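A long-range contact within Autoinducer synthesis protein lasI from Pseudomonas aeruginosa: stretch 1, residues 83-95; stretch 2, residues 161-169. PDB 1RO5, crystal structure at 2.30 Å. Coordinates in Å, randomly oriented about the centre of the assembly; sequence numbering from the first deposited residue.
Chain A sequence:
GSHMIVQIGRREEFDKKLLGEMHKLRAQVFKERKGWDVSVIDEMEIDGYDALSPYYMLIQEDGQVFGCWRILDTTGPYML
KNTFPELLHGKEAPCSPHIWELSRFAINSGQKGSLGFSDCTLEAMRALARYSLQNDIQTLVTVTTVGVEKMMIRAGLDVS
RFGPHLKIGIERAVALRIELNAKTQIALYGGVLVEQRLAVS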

ATOM      1  N   THR A  83      -6.712   1.336  13.882  1.00 36.32           N
ATOM      2  CA  THR A  83      -6.296   2.695  14.020  1.00 36.32           C
ATOM      3  C   THR A  83      -7.399   3.621  13.414  1.00 36.94           C
ATOM      4  O   THR A  83      -7.647   4.757  13.888  1.00 36.10           O
ATOM      5  CB  THR A  83      -4.861   2.918  13.265  1.00 37.73           C
ATOM      6  OG1 THR A  83      -3.795   2.191  13.965  1.00 40.50           O
ATOM      7  CG2 THR A  83      -4.421   4.354  13.328  1.00 33.46           C
ATOM      8  N   PHE A  84      -8.072   3.153  12.378  1.00 34.26           N
ATOM      9  CA  PHE A  84      -8.981   4.041  11.749  1.00 36.72           C
ATOM     10  C   PHE A  84     -10.390   3.429  11.697  1.00 36.70           C
ATOM     11  O   PHE A  84     -11.050   3.593  10.684  1.00 35.75           O
ATOM     12  CB  PHE A  84      -8.570   4.439  10.341  1.00 35.30           C
ATOM     13  CG  PHE A  84      -7.209   5.051  10.251  1.00 41.14           C
ATOM     14  CD1 PHE A  84      -6.149   4.330   9.653  1.00 39.90           C
ATOM     15  CD2 PHE A  84      -6.965   6.363  10.703  1.00 40.75           C
ATOM     16  CE1 PHE A  84      -4.871   4.906   9.534  1.00 41.63           C
ATOM     17  CE2 PHE A  84      -5.712   6.914  10.608  1.00 40.38           C
ATOM     18  CZ  PHE A  84      -4.643   6.177   9.985  1.00 42.74           C
ATOM     19  N   PRO A  85     -10.895   2.894  12.796  1.00 36.80           N
ATOM     20  CA  PRO A  85     -12.182   2.180  12.721  1.00 38.00           C
ATOM     21  C   PRO A  85     -13.366   3.096  12.294  1.00 36.40           C
ATOM     22  O   PRO A  85     -14.224   2.586  11.660  1.00 36.74           O
ATOM     23  CB  PRO A  85     -12.378   1.583  14.132  1.00 37.31           C
ATOM     24  CG  PRO A  85     -11.274   2.173  14.980  1.00 38.41           C
ATOM     25  CD  PRO A  85     -10.353   2.993  14.163  1.00 37.20           C
ATOM     26  N   GLU A  86     -13.367   4.396  12.554  1.00 38.46           N
ATOM     27  CA  GLU A  86     -14.429   5.344  12.088  1.00 39.99           C
ATOM     28  C   GLU A  86     -14.694   5.197  10.612  1.00 40.42           C
ATOM     29  O   GLU A  86     -15.833   5.338  10.140  1.00 42.85           O
ATOM     30  CB  GLU A  86     -14.038   6.844  12.292  1.00 42.92           C
ATOM     31  CG  GLU A  86     -13.004   7.162  13.365  1.00 47.76           C
ATOM     32  CD  GLU A  86     -11.497   6.791  13.040  1.00 53.10           C
ATOM     33  OE1 GLU A  86     -11.037   5.759  13.612  1.00 50.65           O
ATOM     34  OE2 GLU A  86     -10.747   7.558  12.320  1.00 55.08           O
ATOM     35  N   LEU A  87     -13.665   4.862   9.816  1.00 41.11           N
ATOM     36  CA  LEU A  87     -13.853   4.808   8.374  1.00 37.57           C
ATOM     37  C   LEU A  87     -14.619   3.563   7.972  1.00 38.15           C
ATOM     38  O   LEU A  87     -15.003   3.391   6.792  1.00 36.03           O
ATOM     39  CB  LEU A  87     -12.534   4.912   7.640  1.00 36.88           C
ATOM     40  CG  LEU A  87     -11.842   6.284   7.803  1.00 41.24           C
ATOM     41  CD1 LEU A  87     -10.496   6.422   7.072  1.00 39.29           C
ATOM     42  CD2 LEU A  87     -12.670   7.422   7.330  1.00 39.01           C
ATOM     43  N   LEU A  88     -14.799   2.660   8.924  1.00 38.46           N
ATOM     44  CA  LEU A  88     -15.653   1.467   8.685  1.00 41.12           C
ATOM     45  C   LEU A  88     -17.163   1.838   8.648  1.00 42.09           C
ATOM     46  O   LEU A  88     -17.976   1.035   8.228  1.00 43.62           O
ATOM     47  CB  LEU A  88     -15.440   0.485   9.868  1.00 38.62           C
ATOM     48  CG  LEU A  88     -14.159  -0.332   9.727  1.00 41.67           C
ATOM     49  CD1 LEU A  88     -13.867  -1.161  10.963  1.00 37.08           C
ATOM     50  CD2 LEU A  88     -14.279  -1.180   8.347  1.00 34.41           C
ATOM     51  N   HIS A  89     -17.521   3.004   9.203  1.00 45.15           N
ATOM     52  CA  HIS A  89     -18.924   3.445   9.350  1.00 47.45           C
ATOM     53  C   HIS A  89     -19.799   2.355  10.008  1.00 48.60           C
ATOM     54  O   HIS A  89     -20.815   1.982   9.478  1.00 50.96           O
ATOM     55  CB  HIS A  89     -19.446   3.978   7.983  1.00 45.15           C
ATOM     56  CG  HIS A  89     -18.712   5.223   7.565  1.00 47.01           C
ATOM     57  ND1 HIS A  89     -18.899   6.446   8.211  1.00 44.14           N
ATOM     58  CD2 HIS A  89     -17.643   5.393   6.732  1.00 39.90           C
ATOM     59  CE1 HIS A  89     -18.005   7.317   7.762  1.00 42.25           C
ATOM     60  NE2 HIS A  89     -17.280   6.723   6.818  1.00 43.82           N
ATOM     61  N   GLY A  90     -19.316   1.775  11.089  1.00 49.57           N
ATOM     62  CA  GLY A  90     -20.087   0.771  11.787  1.00 49.83           C
ATOM     63  C   GLY A  90     -20.141  -0.596  11.122  1.00 49.89           C
ATOM     64  O   GLY A  90     -20.623  -1.538  11.764  1.00 48.89           O
ATOM     65  N   LYS A  91     -19.649  -0.747   9.878  1.00 51.29           N
ATOM     66  CA  LYS A  91     -19.518  -2.091   9.258  1.00 49.68           C
ATOM     67  C   LYS A  91     -18.462  -2.928   9.938  1.00 51.78           C
ATOM     68  O   LYS A  91     -17.591  -2.458  10.771  1.00 52.23           O
ATOM     69  CB  LYS A  91     -19.228  -2.001   7.795  1.00 50.82           C
ATOM     70  CG  LYS A  91     -20.034  -0.871   7.160  1.00 55.00           C
ATOM     71  CD  LYS A  91     -20.135  -0.925   5.615  1.00 57.20           C
ATOM     72  CE  LYS A  91     -21.167   0.109   5.119  1.00 58.36           C
ATOM     73  NZ  LYS A  91     -21.359   0.006   3.601  1.00 65.73           N
ATOM     74  N   GLU A  92     -18.539  -4.211   9.689  1.00 51.82           N
ATOM     75  CA  GLU A  92     -17.653  -5.061  10.375  1.00 50.94           C
ATOM     76  C   GLU A  92     -16.268  -4.976   9.658  1.00 48.41           C
ATOM     77  O   GLU A  92     -16.205  -4.859   8.420  1.00 48.40           O
ATOM     78  CB  GLU A  92     -18.219  -6.472  10.282  1.00 54.17           C
ATOM     79  CG  GLU A  92     -17.270  -7.505  10.927  1.00 62.34           C
ATOM     80  CD  GLU A  92     -17.927  -8.872  11.126  1.00 73.35           C
ATOM     81  OE1 GLU A  92     -18.355  -9.496  10.085  1.00 73.83           O
ATOM     82  OE2 GLU A  92     -17.977  -9.315  12.313  1.00 73.58           O
ATOM     83  N   ALA A  93     -15.171  -5.051  10.425  1.00 44.89           N
ATOM     84  CA  ALA A  93     -13.801  -5.041   9.862  1.00 42.70           C
ATOM     85  C   ALA A  93     -13.590  -6.392   9.205  1.00 41.65           C
ATOM     86  O   ALA A  93     -13.780  -7.450   9.849  1.00 44.86           O
ATOM     87  CB  ALA A  93     -12.828  -4.876  10.952  1.00 40.49           C
ATOM     88  N   PRO A  94     -13.139  -6.415   7.989  1.00 40.13           N
ATOM     89  CA  PRO A  94     -12.896  -7.725   7.342  1.00 40.18           C
ATOM     90  C   PRO A  94     -11.829  -8.552   8.147  1.00 41.57           C
ATOM     91  O   PRO A  94     -10.935  -7.928   8.799  1.00 41.07           O
ATOM     92  CB  PRO A  94     -12.321  -7.357   5.959  1.00 39.04           C
ATOM     93  CG  PRO A  94     -12.871  -5.878   5.761  1.00 42.69           C
ATOM     94  CD  PRO A  94     -12.782  -5.244   7.161  1.00 39.03           C
ATOM     95  N   CYS A  95     -11.881  -9.892   8.058  1.00 42.02           N
ATOM     96  CA  CYS A  95     -10.944 -10.739   8.748  1.00 43.57           C
ATOM     97  C   CYS A  95     -10.878 -12.004   7.956  1.00 44.52           C
ATOM     98  O   CYS A  95     -11.749 -12.851   8.045  1.00 45.06           O
ATOM     99  CB  CYS A  95     -11.441 -11.007  10.164  1.00 43.44           C
ATOM    100  SG  CYS A  95     -10.315 -12.108  11.096  1.00 50.29           S
ATOM    101  N   ARG A 161     -15.880   1.986  -1.558  1.00 39.76           N
ATOM    102  CA  ARG A 161     -15.572   2.524  -0.302  1.00 41.41           C
ATOM    103  C   ARG A 161     -16.523   1.961   0.776  1.00 42.76           C
ATOM    104  O   ARG A 161     -17.609   1.483   0.488  1.00 44.04           O
ATOM    105  CB  ARG A 161     -15.533   4.117  -0.408  1.00 42.71           C
ATOM    106  CG  ARG A 161     -16.702   4.886  -0.019  1.00 45.74           C
ATOM    107  CD  ARG A 161     -17.045   6.288  -0.809  1.00 45.96           C
ATOM    108  NE  ARG A 161     -15.950   7.158  -1.209  1.00 46.40           N
ATOM    109  CZ  ARG A 161     -15.894   8.490  -0.969  1.00 48.57           C
ATOM    110  NH1 ARG A 161     -16.846   9.055  -0.246  1.00 50.56           N
ATOM    111  NH2 ARG A 161     -14.856   9.271  -1.384  1.00 42.13           N
ATOM    112  N   PHE A 162     -16.055   1.881   2.013  1.00 42.42           N
ATOM    113  CA  PHE A 162     -16.834   1.419   3.147  1.00 41.44           C
ATOM    114  C   PHE A 162     -17.919   2.444   3.572  1.00 43.64           C
ATOM    115  O   PHE A 162     -18.943   2.081   4.174  1.00 45.62           O
ATOM    116  CB  PHE A 162     -15.866   1.153   4.350  1.00 39.02           C
ATOM    117  CG  PHE A 162     -15.146  -0.171   4.237  1.00 37.69           C
ATOM    118  CD1 PHE A 162     -14.024  -0.271   3.413  1.00 35.54           C
ATOM    119  CD2 PHE A 162     -15.659  -1.365   4.852  1.00 34.26           C
ATOM    120  CE1 PHE A 162     -13.270  -1.476   3.325  1.00 34.00           C
ATOM    121  CE2 PHE A 162     -14.996  -2.605   4.690  1.00 36.08           C
ATOM    122  CZ  PHE A 162     -13.793  -2.679   3.947  1.00 35.08           C
ATOM    123  N   GLY A 163     -17.658   3.731   3.368  1.00 42.70           N
ATOM    124  CA  GLY A 163     -18.550   4.760   3.767  1.00 43.31           C
ATOM    125  C   GLY A 163     -17.953   6.110   3.348  1.00 45.88           C
ATOM    126  O   GLY A 163     -16.973   6.196   2.620  1.00 45.93           O
ATOM    127  N   PRO A 164     -18.565   7.198   3.799  1.00 46.13           N
ATOM    128  CA  PRO A 164     -18.075   8.568   3.442  1.00 46.13           C
ATOM    129  C   PRO A 164     -16.582   8.804   3.804  1.00 44.33           C
ATOM    130  O   PRO A 164     -16.170   8.255   4.813  1.00 45.93           O
ATOM    131  CB  PRO A 164     -18.942   9.539   4.297  1.00 45.10           C
ATOM    132  CG  PRO A 164     -20.222   8.677   4.629  1.00 48.75           C
ATOM    133  CD  PRO A 164     -19.807   7.159   4.603  1.00 46.00           C
ATOM    134  N   HIS A 165     -15.831   9.605   3.044  1.00 41.25           N
ATOM    135  CA  HIS A 165     -14.536  10.059   3.479  1.00 39.52           C
ATOM    136  C   HIS A 165     -14.646  10.968   4.742  1.00 40.33           C
ATOM    137  O   HIS A 165     -15.710  11.541   4.983  1.00 39.53           O
ATOM    138  CB  HIS A 165     -13.883  10.830   2.386  1.00 39.15           C
ATOM    139  CG  HIS A 165     -14.673  12.027   1.969  1.00 41.01           C
ATOM    140  ND1 HIS A 165     -15.567  12.001   0.909  1.00 48.35           N
ATOM    141  CD2 HIS A 165     -14.722  13.283   2.466  1.00 43.49           C
ATOM    142  CE1 HIS A 165     -16.156  13.187   0.797  1.00 46.18           C
ATOM    143  NE2 HIS A 165     -15.647  13.986   1.720  1.00 47.26           N
ATOM    144  N   LEU A 166     -13.550  11.116   5.511  1.00 38.92           N
ATOM    145  CA  LEU A 166     -13.514  11.892   6.754  1.00 41.27           C
ATOM    146  C   LEU A 166     -12.217  12.692   6.756  1.00 41.00           C
ATOM    147  O   LEU A 166     -11.256  12.307   6.108  1.00 42.04           O
ATOM    148  CB  LEU A 166     -13.625  10.993   8.032  1.00 39.62           C
ATOM    149  CG  LEU A 166     -14.923  10.224   8.332  1.00 44.74           C
ATOM    150  CD1 LEU A 166     -14.741   9.269   9.589  1.00 40.12           C
ATOM    151  CD2 LEU A 166     -16.203  11.245   8.596  1.00 37.88           C
ATOM    152  N   LYS A 167     -12.222  13.824   7.417  1.00 40.56           N
ATOM    153  CA  LYS A 167     -11.037  14.612   7.520  1.00 42.11           C
ATOM    154  C   LYS A 167     -10.074  13.913   8.490  1.00 42.87           C
ATOM    155  O   LYS A 167     -10.341  13.790   9.698  1.00 41.77           O
ATOM    156  CB  LYS A 167     -11.353  16.056   7.947  1.00 43.52           C
ATOM    157  CG  LYS A 167     -10.149  17.057   8.184  1.00 49.00           C
ATOM    158  CD  LYS A 167     -10.473  18.048   9.341  1.00 55.16           C
ATOM    159  CE  LYS A 167      -9.236  18.941   9.801  1.00 61.16           C
ATOM    160  NZ  LYS A 167      -8.230  18.398  10.917  1.00 60.28           N
ATOM    161  N   ILE A 168      -8.955  13.437   7.954  1.00 41.87           N
ATOM    162  CA  ILE A 168      -7.925  12.941   8.854  1.00 42.44           C
ATOM    163  C   ILE A 168      -6.710  13.808   8.694  1.00 39.25           C
ATOM    164  O   ILE A 168      -6.102  13.840   7.610  1.00 36.93           O
ATOM    165  CB  ILE A 168      -7.579  11.450   8.575  1.00 42.99           C
ATOM    166  CG1 ILE A 168      -8.832  10.562   8.535  1.00 47.40           C
ATOM    167  CG2 ILE A 168      -6.731  10.914   9.698  1.00 45.94           C
ATOM    168  CD1 ILE A 168      -9.477  10.484   9.744  1.00 51.84           C
ATOM    169  N   GLY A 169      -6.340  14.506   9.775  1.00 40.11           N
ATOM    170  CA  GLY A 169      -5.272  15.518   9.713  1.00 36.91           C
ATOM    171  C   GLY A 169      -5.665  16.608   8.707  1.00 40.53           C
ATOM    172  O   GLY A 169      -6.758  17.223   8.808  1.00 39.82           O
TER
HETATM  173  O   HOH W   1     -14.549   5.056   4.463  1.00 33.49           O

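The two stretches pack through a largely apolar interface, with Phe162 at one end and Ile168 at the other, fastened by a hydrogen bond from the side chain of His89 to the backbone of stretch 2. Together they bury 591 Å² of surface.

Stretch 1 is compact where it meets its partner. A 3-10 segment, residues 85-88, runs into a type I' turn from Leu88 to Lys91, closed by the hydrogen bond from Lys91 N to Leu88 O (2.9 Å). Gly90 occupies this turn with positive phi, a conformation that favours glycine, while His89, also at positive phi, directs its CB toward stretch 2. His89 NE2 donates to Pro164 O at 2.8 Å with an N-H...O angle of 148°, so the proton sits on NE2. The same ring receives Pro164 CD over one face, 3.4 Å from the ring centroid and only 10° off the normal, a CH-pi contact. Close approach is possible here because Gly163 lacks a side chain: His89 CD2 lies 3.2 Å from Gly163 CA, and an ideal CB at Gly163 would clash with His89 CD2 at 2.0 Å.

Phe162 contributes the largest covered area, 135 Å², and is buried. Its ring is held by aliphatic groups: Leu88 CD2 lies 3.8 Å from Phe162 CD2, and Pro94 CG approaches the ring edge, 3.8 Å from Phe162 CZ. The CB of Leu88 points away from stretch 2, but its m,t rotamer brings the end of the side chain back to the ring. At the backbone of Phe162, the extended side chain of Lys91 places Lys91 CE 3.1 Å and Lys91 NZ 3.2 Å from Phe162 O.

Farther along, strand 166-168 alternates its side chains, with Leu166 and Ile168 pointing toward stretch 1 and Lys167 pointing away, as suits its exposed position. Leu166 CD1 packs 3.6 Å from Leu87 CD2 and 3.7 Å from Glu86 CB, so Glu86 offers its CB methylene to the apolar contact. Ile168 CG2 lies 4.2 Å from Phe84 CE2, joining two buried hydrophobic side chains.

A water adds a polar link beside this packing. It donates to Leu87 O at 2.9 Å and, weakly, to Gly163 O at 3.3 Å, bridging two carbonyl oxygens that cannot hydrogen-bond to each other.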